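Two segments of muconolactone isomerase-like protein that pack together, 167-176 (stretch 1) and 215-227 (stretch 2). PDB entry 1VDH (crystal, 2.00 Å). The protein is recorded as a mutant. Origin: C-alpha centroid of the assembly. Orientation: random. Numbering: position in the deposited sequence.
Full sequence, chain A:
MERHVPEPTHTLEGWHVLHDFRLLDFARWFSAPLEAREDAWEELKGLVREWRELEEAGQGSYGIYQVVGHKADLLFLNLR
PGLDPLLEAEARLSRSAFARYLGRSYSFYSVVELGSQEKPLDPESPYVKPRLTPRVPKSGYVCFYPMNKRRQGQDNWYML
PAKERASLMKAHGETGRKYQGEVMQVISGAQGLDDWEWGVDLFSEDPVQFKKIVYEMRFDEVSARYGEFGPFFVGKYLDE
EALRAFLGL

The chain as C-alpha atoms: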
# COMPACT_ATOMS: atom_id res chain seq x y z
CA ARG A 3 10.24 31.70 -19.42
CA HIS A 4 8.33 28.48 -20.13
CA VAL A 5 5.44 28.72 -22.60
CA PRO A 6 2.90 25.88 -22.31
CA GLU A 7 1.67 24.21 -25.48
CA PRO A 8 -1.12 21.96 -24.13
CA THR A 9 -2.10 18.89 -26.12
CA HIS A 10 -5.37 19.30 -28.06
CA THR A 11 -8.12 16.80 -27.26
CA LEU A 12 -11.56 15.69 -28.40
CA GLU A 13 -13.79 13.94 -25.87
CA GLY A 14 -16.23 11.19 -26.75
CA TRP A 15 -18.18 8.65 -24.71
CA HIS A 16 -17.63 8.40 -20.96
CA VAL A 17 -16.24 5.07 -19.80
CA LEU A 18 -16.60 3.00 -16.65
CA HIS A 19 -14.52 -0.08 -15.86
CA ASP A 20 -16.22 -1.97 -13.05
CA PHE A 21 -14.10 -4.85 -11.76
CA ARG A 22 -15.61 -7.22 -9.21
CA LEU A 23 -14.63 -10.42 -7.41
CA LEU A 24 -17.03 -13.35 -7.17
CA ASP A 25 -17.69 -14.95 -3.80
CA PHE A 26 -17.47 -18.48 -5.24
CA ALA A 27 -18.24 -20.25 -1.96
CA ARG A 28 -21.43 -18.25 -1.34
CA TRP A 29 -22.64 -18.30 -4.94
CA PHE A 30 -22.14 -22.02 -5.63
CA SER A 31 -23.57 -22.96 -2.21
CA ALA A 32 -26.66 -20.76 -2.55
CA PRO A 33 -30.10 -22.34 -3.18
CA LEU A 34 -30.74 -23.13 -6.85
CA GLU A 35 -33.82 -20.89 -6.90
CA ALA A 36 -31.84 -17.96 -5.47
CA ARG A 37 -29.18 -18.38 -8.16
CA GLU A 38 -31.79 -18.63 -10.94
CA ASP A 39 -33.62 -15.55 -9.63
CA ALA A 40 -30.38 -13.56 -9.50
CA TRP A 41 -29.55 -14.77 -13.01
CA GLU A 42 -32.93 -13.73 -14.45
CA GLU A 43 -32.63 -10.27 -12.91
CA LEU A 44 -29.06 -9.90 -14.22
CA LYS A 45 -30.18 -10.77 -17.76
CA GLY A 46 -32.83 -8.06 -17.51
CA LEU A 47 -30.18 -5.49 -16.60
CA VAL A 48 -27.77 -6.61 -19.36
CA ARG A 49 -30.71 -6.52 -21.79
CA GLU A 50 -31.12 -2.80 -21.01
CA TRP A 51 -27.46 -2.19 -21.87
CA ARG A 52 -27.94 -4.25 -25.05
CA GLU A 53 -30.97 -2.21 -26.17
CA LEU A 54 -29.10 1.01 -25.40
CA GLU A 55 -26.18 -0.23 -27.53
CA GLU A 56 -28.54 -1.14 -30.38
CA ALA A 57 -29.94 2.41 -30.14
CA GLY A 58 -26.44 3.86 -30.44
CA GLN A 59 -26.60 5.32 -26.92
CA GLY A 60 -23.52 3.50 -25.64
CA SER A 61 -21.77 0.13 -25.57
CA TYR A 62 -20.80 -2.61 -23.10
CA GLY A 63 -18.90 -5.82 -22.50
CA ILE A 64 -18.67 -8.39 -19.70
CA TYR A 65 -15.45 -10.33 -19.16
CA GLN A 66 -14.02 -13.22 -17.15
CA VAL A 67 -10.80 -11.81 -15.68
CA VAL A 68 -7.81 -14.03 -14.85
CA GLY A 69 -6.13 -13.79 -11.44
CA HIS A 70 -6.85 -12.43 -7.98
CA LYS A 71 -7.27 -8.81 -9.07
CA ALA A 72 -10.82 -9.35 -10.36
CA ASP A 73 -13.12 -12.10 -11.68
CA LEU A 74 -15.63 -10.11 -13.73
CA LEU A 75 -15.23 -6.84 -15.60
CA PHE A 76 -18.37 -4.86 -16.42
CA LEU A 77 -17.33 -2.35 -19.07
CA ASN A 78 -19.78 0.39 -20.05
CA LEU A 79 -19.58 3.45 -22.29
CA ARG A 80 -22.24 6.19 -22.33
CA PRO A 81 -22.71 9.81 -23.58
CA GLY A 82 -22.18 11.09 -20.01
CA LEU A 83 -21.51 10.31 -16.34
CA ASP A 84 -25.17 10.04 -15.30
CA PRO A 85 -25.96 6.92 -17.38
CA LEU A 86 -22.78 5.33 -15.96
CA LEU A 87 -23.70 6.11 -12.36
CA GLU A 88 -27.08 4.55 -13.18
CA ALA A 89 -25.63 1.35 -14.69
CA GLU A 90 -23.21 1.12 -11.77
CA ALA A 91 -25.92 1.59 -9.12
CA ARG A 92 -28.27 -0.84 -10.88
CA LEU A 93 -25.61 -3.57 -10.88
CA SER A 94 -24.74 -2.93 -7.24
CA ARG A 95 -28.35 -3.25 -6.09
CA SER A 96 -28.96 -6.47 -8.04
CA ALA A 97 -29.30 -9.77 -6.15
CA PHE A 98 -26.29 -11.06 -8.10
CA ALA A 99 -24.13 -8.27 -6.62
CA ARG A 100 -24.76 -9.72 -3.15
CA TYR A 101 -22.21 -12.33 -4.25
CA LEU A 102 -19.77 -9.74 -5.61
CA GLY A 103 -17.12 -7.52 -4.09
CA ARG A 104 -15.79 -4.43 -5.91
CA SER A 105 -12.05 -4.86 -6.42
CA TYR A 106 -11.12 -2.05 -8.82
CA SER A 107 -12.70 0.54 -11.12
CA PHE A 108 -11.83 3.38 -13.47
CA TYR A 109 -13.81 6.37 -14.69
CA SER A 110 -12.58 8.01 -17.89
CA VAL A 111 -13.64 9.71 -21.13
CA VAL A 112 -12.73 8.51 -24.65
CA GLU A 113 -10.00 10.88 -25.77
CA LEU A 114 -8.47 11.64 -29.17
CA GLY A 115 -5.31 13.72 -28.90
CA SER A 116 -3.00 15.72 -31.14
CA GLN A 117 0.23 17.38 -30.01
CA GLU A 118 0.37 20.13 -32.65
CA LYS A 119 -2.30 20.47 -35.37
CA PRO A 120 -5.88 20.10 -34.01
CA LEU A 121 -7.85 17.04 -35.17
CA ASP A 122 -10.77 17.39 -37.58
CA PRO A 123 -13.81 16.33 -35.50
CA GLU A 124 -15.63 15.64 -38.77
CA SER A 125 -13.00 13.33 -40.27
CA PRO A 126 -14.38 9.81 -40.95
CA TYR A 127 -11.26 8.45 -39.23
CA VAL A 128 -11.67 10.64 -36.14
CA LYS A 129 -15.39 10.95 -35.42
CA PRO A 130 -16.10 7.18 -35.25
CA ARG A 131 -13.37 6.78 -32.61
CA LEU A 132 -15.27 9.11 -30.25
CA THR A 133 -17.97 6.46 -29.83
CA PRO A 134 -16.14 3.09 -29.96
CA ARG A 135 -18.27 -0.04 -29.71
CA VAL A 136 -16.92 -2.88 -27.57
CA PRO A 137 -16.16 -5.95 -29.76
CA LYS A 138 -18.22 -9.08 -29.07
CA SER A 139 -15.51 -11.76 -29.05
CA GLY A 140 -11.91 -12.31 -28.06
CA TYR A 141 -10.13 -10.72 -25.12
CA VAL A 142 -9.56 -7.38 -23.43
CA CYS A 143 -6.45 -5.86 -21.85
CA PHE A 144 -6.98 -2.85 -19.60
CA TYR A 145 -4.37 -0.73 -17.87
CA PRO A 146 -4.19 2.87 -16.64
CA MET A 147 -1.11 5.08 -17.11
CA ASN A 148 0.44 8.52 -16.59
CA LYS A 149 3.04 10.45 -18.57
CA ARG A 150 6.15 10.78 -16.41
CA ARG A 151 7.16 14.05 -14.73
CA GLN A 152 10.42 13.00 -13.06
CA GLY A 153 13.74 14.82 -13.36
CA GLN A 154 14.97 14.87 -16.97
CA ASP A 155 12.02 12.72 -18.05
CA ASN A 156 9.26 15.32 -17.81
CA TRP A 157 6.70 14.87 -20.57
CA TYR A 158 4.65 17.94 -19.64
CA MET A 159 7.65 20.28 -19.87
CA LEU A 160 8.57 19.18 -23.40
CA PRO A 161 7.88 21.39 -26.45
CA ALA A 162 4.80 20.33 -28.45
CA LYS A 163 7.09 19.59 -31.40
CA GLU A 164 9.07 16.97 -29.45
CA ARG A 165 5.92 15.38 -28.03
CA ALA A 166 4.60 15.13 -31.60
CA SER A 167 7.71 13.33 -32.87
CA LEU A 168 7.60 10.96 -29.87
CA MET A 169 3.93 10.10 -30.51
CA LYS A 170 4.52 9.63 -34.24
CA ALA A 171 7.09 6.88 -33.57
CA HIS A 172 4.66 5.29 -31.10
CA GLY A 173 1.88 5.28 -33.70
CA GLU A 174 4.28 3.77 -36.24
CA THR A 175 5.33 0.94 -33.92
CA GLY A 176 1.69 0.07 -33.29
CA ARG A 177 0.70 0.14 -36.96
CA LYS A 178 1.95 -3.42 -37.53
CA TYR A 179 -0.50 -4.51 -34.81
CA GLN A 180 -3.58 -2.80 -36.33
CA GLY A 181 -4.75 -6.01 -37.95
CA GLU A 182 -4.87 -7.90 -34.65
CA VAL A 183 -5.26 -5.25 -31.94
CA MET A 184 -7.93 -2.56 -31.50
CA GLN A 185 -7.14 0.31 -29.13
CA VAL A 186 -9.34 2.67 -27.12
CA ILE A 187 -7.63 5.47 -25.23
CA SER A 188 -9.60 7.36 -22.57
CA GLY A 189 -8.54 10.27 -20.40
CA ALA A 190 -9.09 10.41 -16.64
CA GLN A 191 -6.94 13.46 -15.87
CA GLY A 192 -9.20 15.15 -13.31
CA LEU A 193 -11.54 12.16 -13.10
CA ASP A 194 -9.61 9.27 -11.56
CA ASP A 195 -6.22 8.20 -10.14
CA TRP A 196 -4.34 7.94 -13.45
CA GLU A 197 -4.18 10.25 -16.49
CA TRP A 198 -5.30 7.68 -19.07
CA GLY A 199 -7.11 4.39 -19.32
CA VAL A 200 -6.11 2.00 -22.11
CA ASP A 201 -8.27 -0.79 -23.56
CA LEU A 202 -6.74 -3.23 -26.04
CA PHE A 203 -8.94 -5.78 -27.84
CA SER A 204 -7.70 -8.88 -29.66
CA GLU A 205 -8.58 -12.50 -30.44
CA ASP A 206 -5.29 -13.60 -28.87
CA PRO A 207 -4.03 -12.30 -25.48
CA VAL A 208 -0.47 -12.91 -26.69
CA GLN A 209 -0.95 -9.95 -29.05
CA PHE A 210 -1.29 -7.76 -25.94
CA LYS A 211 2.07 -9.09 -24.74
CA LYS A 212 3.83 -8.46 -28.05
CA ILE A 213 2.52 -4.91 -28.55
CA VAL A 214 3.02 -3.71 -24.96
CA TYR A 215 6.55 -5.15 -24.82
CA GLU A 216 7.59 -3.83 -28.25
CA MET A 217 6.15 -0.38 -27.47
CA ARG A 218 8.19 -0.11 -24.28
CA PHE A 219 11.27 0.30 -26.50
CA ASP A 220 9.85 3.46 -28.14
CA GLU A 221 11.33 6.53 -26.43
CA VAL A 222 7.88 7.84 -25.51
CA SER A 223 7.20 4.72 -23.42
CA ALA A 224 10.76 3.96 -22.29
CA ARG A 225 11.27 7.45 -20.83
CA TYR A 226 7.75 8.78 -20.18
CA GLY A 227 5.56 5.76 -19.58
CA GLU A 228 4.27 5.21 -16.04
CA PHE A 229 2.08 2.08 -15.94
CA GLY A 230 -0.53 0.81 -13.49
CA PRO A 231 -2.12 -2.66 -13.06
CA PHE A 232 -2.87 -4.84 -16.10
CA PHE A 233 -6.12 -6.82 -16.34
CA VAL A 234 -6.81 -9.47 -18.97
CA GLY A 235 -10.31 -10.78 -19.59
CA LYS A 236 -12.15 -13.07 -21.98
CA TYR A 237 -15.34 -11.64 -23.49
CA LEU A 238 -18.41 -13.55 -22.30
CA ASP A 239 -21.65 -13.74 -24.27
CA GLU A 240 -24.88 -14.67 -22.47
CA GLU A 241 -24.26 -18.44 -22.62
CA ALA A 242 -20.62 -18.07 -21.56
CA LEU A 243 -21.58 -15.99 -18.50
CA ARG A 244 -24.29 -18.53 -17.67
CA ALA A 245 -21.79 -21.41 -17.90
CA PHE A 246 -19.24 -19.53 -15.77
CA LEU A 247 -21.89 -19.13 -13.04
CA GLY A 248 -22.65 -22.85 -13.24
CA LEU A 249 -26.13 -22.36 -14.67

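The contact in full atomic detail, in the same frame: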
# COMPACT_ATOMS: atom_id res chain seq x y z
N SER A 167 6.80 14.30 -32.26
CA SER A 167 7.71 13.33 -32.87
C SER A 167 7.74 12.02 -32.07
O SER A 167 7.85 10.94 -32.65
CB SER A 167 9.13 13.90 -33.01
OG SER A 167 9.69 14.22 -31.76
N LEU A 168 7.60 12.13 -30.75
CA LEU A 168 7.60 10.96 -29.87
C LEU A 168 6.34 10.12 -30.09
O LEU A 168 6.41 8.89 -30.11
CB LEU A 168 7.72 11.40 -28.41
CG LEU A 168 9.10 11.94 -28.00
CD1 LEU A 168 9.05 12.59 -26.64
CD2 LEU A 168 10.11 10.80 -28.03
N MET A 169 5.20 10.79 -30.28
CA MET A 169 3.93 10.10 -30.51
C MET A 169 3.86 9.49 -31.91
O MET A 169 3.22 8.46 -32.11
CB MET A 169 2.75 11.04 -30.29
CG MET A 169 2.53 11.46 -28.84
SD MET A 169 2.33 10.04 -27.72
CE MET A 169 0.76 9.35 -28.33
N LYS A 170 4.52 10.13 -32.87
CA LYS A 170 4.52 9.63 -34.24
C LYS A 170 5.20 8.26 -34.30
O LYS A 170 4.67 7.32 -34.90
CB LYS A 170 5.22 10.62 -35.19
CG LYS A 170 5.03 10.28 -36.66
CD LYS A 170 5.53 11.39 -37.57
CE LYS A 170 5.28 11.05 -39.04
NZ LYS A 170 5.67 12.16 -39.95
N ALA A 171 6.34 8.13 -33.62
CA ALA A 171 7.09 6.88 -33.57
C ALA A 171 6.27 5.79 -32.88
O ALA A 171 6.32 4.62 -33.26
CB ALA A 171 8.41 7.09 -32.84
N HIS A 172 5.52 6.19 -31.86
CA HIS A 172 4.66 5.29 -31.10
C HIS A 172 3.57 4.75 -32.03
O HIS A 172 3.33 3.54 -32.10
CB HIS A 172 4.02 6.05 -29.93
CG HIS A 172 3.23 5.18 -29.00
ND1 HIS A 172 3.82 4.24 -28.18
CD2 HIS A 172 1.90 5.11 -28.76
CE1 HIS A 172 2.89 3.64 -27.46
NE2 HIS A 172 1.72 4.15 -27.79
N GLY A 173 2.93 5.66 -32.76
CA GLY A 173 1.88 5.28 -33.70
C GLY A 173 2.41 4.35 -34.78
O GLY A 173 1.71 3.43 -35.21
N GLU A 174 3.64 4.59 -35.22
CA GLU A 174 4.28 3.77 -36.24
C GLU A 174 4.50 2.35 -35.73
O GLU A 174 4.16 1.38 -36.41
CB GLU A 174 5.62 4.37 -36.64
CG GLU A 174 5.52 5.67 -37.43
CD GLU A 174 6.86 6.33 -37.68
OE1 GLU A 174 6.88 7.45 -38.24
OE2 GLU A 174 7.91 5.74 -37.33
N THR A 175 5.06 2.24 -34.53
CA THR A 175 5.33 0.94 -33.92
C THR A 175 4.06 0.10 -33.80
O THR A 175 4.08 -1.10 -34.08
CB THR A 175 5.96 1.10 -32.52
OG1 THR A 175 7.24 1.72 -32.65
CG2 THR A 175 6.13 -0.25 -31.83
N GLY A 176 2.96 0.76 -33.44
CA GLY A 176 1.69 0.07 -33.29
C GLY A 176 0.92 -0.21 -34.57
O GLY A 176 -0.08 -0.93 -34.53
N TYR A 215 5.11 -4.97 -24.97
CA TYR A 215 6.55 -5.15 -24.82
C TYR A 215 7.32 -4.39 -25.91
O TYR A 215 8.26 -3.66 -25.61
CB TYR A 215 6.92 -6.63 -24.86
CG TYR A 215 8.36 -6.95 -24.48
CD1 TYR A 215 9.03 -6.19 -23.51
CD2 TYR A 215 9.03 -8.03 -25.05
CE1 TYR A 215 10.34 -6.50 -23.13
CE2 TYR A 215 10.34 -8.35 -24.67
CZ TYR A 215 10.99 -7.58 -23.72
OH TYR A 215 12.28 -7.89 -23.35
N GLU A 216 6.91 -4.54 -27.17
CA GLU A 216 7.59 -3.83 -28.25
C GLU A 216 7.51 -2.32 -28.07
O GLU A 216 8.51 -1.62 -28.22
CB GLU A 216 7.06 -4.24 -29.62
CG GLU A 216 7.82 -3.54 -30.76
CD GLU A 216 7.48 -4.05 -32.15
OE1 GLU A 216 7.90 -3.40 -33.12
OE2 GLU A 216 6.81 -5.09 -32.27
N MET A 217 6.33 -1.82 -27.68
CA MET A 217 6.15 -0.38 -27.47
C MET A 217 7.00 0.22 -26.37
O MET A 217 7.32 1.41 -26.40
CB MET A 217 4.68 -0.05 -27.19
CG MET A 217 3.80 -0.08 -28.41
SD MET A 217 2.13 0.45 -27.99
CE MET A 217 1.54 0.91 -29.62
N ARG A 218 7.38 -0.60 -25.38
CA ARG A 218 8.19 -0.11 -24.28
C ARG A 218 9.58 0.33 -24.74
O ARG A 218 10.26 1.08 -24.04
CB ARG A 218 8.27 -1.14 -23.14
CG ARG A 218 8.60 -0.52 -21.78
CD ARG A 218 7.96 -1.29 -20.64
NE ARG A 218 6.50 -1.24 -20.72
CZ ARG A 218 5.68 -1.79 -19.83
NH1 ARG A 218 6.16 -2.42 -18.76
NH2 ARG A 218 4.37 -1.71 -20.02
N PHE A 219 9.98 -0.10 -25.94
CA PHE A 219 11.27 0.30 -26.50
C PHE A 219 11.21 1.64 -27.25
O PHE A 219 12.25 2.19 -27.62
CB PHE A 219 11.86 -0.81 -27.38
CG PHE A 219 12.23 -2.05 -26.61
CD1 PHE A 219 11.33 -3.09 -26.47
CD2 PHE A 219 13.48 -2.16 -26.00
CE1 PHE A 219 11.66 -4.24 -25.72
CE2 PHE A 219 13.82 -3.29 -25.25
CZ PHE A 219 12.90 -4.33 -25.12
N ASP A 220 10.01 2.15 -27.49
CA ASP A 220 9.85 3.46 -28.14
C ASP A 220 10.22 4.47 -27.06
O ASP A 220 9.87 4.27 -25.90
CB ASP A 220 8.39 3.70 -28.57
CG ASP A 220 7.92 2.76 -29.67
OD1 ASP A 220 8.77 2.28 -30.46
OD2 ASP A 220 6.70 2.51 -29.76
N GLU A 221 10.92 5.54 -27.43
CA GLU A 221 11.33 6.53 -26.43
C GLU A 221 10.18 7.08 -25.59
O GLU A 221 10.33 7.25 -24.37
CB GLU A 221 12.12 7.68 -27.08
CG GLU A 221 12.70 8.65 -26.05
CD GLU A 221 13.67 9.67 -26.64
OE1 GLU A 221 14.08 9.51 -27.81
OE2 GLU A 221 14.03 10.62 -25.93
N VAL A 222 9.04 7.31 -26.22
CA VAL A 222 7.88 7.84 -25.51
C VAL A 222 7.49 6.96 -24.32
O VAL A 222 7.18 7.47 -23.24
CB VAL A 222 6.67 8.05 -26.46
CG1 VAL A 222 6.20 6.72 -27.05
CG2 VAL A 222 5.53 8.74 -25.71
N SER A 223 7.54 5.64 -24.50
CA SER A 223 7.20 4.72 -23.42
C SER A 223 8.38 4.48 -22.49
O SER A 223 8.24 4.54 -21.27
CB SER A 223 6.71 3.38 -23.99
OG SER A 223 5.61 3.55 -24.86
N ALA A 224 9.55 4.22 -23.06
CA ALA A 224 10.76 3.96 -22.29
C ALA A 224 11.09 5.06 -21.28
O ALA A 224 11.44 4.77 -20.13
CB ALA A 224 11.94 3.71 -23.22
N ARG A 225 10.96 6.32 -21.70
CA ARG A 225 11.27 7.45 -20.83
C ARG A 225 10.09 8.10 -20.13
O ARG A 225 10.24 8.61 -19.01
CB ARG A 225 12.03 8.54 -21.61
CG ARG A 225 13.46 8.19 -21.99
CD ARG A 225 14.16 9.36 -22.69
NE ARG A 225 14.23 10.55 -21.84
CZ ARG A 225 14.72 11.72 -22.24
NH1 ARG A 225 15.17 11.88 -23.47
NH2 ARG A 225 14.75 12.75 -21.39
N TYR A 226 8.91 8.10 -20.76
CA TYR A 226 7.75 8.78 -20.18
C TYR A 226 6.56 7.93 -19.76
O TYR A 226 5.56 8.45 -19.26
CB TYR A 226 7.29 9.90 -21.11
CG TYR A 226 8.42 10.81 -21.57
CD1 TYR A 226 8.85 11.87 -20.77
CD2 TYR A 226 9.06 10.59 -22.78
CE1 TYR A 226 9.90 12.69 -21.18
CE2 TYR A 226 10.12 11.39 -23.19
CZ TYR A 226 10.53 12.44 -22.39
OH TYR A 226 11.58 13.23 -22.78
N GLY A 227 6.65 6.62 -19.96
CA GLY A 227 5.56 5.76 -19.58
C GLY A 227 5.56 5.36 -18.11
O GLY A 227 6.57 4.91 -17.58
O HOH W 1 8.61 7.44 -29.16

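Stretch 1 is one continuous run of helix, and stretch 2 is a bent segment laid across it: the tail of a helix, a type I turn from Met217 to Asp220, then a short helix from Glu221 to Tyr226. The axis of that short helix passes 9.2 Å from the axis of stretch 1, with their N-to-C directions 116° apart. Moving forward along stretch 2 means moving backward along stretch 1, as the closest CA pairs record: Met217 with Thr175, Asp220 with His172, Val222 with Leu168. Residues spaced three or four apart on the long helix therefore supply most of the contact.

Glu216 opens it modestly, its OE1 lying 3.8 Å from Thr175 CG2. Met217 does more. Its CA-to-CB bond points sideways, but the extended side chain brings its end to the helix, where CE sits over one face of the His172 ring, 4.0 Å from the centroid, in a CH-pi contact. Its sulfur approaches obliquely, with SD 3.3 Å from His172 CE1. The same methyl shows why Gly176 suits its place: Met217 CE is 3.8 Å from Gly176 CA, and a CB on that residue would lie only 2.8 Å from the methyl carbon.

After Arg218 and Phe219, which make no contact here, Asp220 turns toward stretch 1 from the N-cap position. Its side chain makes no capping bond; instead its carboxylate reaches across to the helix, with OD1 2.7 Å from Thr175 OG1 in the one direct hydrogen bond between the stretches. Thr175 OG1 also lies 3.1 Å from Ala171 O, a second possible acceptor for its single proton. Close by, His172 ND1 is buried without a polar partner; Asp220 OD2 is 3.7 Å away.

Glu221 then sets its CB 3.8 Å from Leu168 CD2, while its OE2 forms a salt bridge with Arg225 NH1 at 3.0 Å, one turn along its own helix. Val222 points directly at stretch 1 and fills the space between several side chains: its CB is 4.0 Å from Leu168 CB, its CG2 4.0 Å from Met169 SD, and its CG1 3.6 Å from His172 ND1. A water joins the backbones beside this apolar patch, donating to Leu168 O at 2.8 Å and accepting from Val222 N at 3.0 Å. It thus serves an amide in the first turn of the short helix. Ser223 touches the imidazole more lightly, its OG 3.8 Å from His172 CE1. Tyr226 closes the contact one turn beyond Val222, its CE2 3.8 Å from Leu168 CD1.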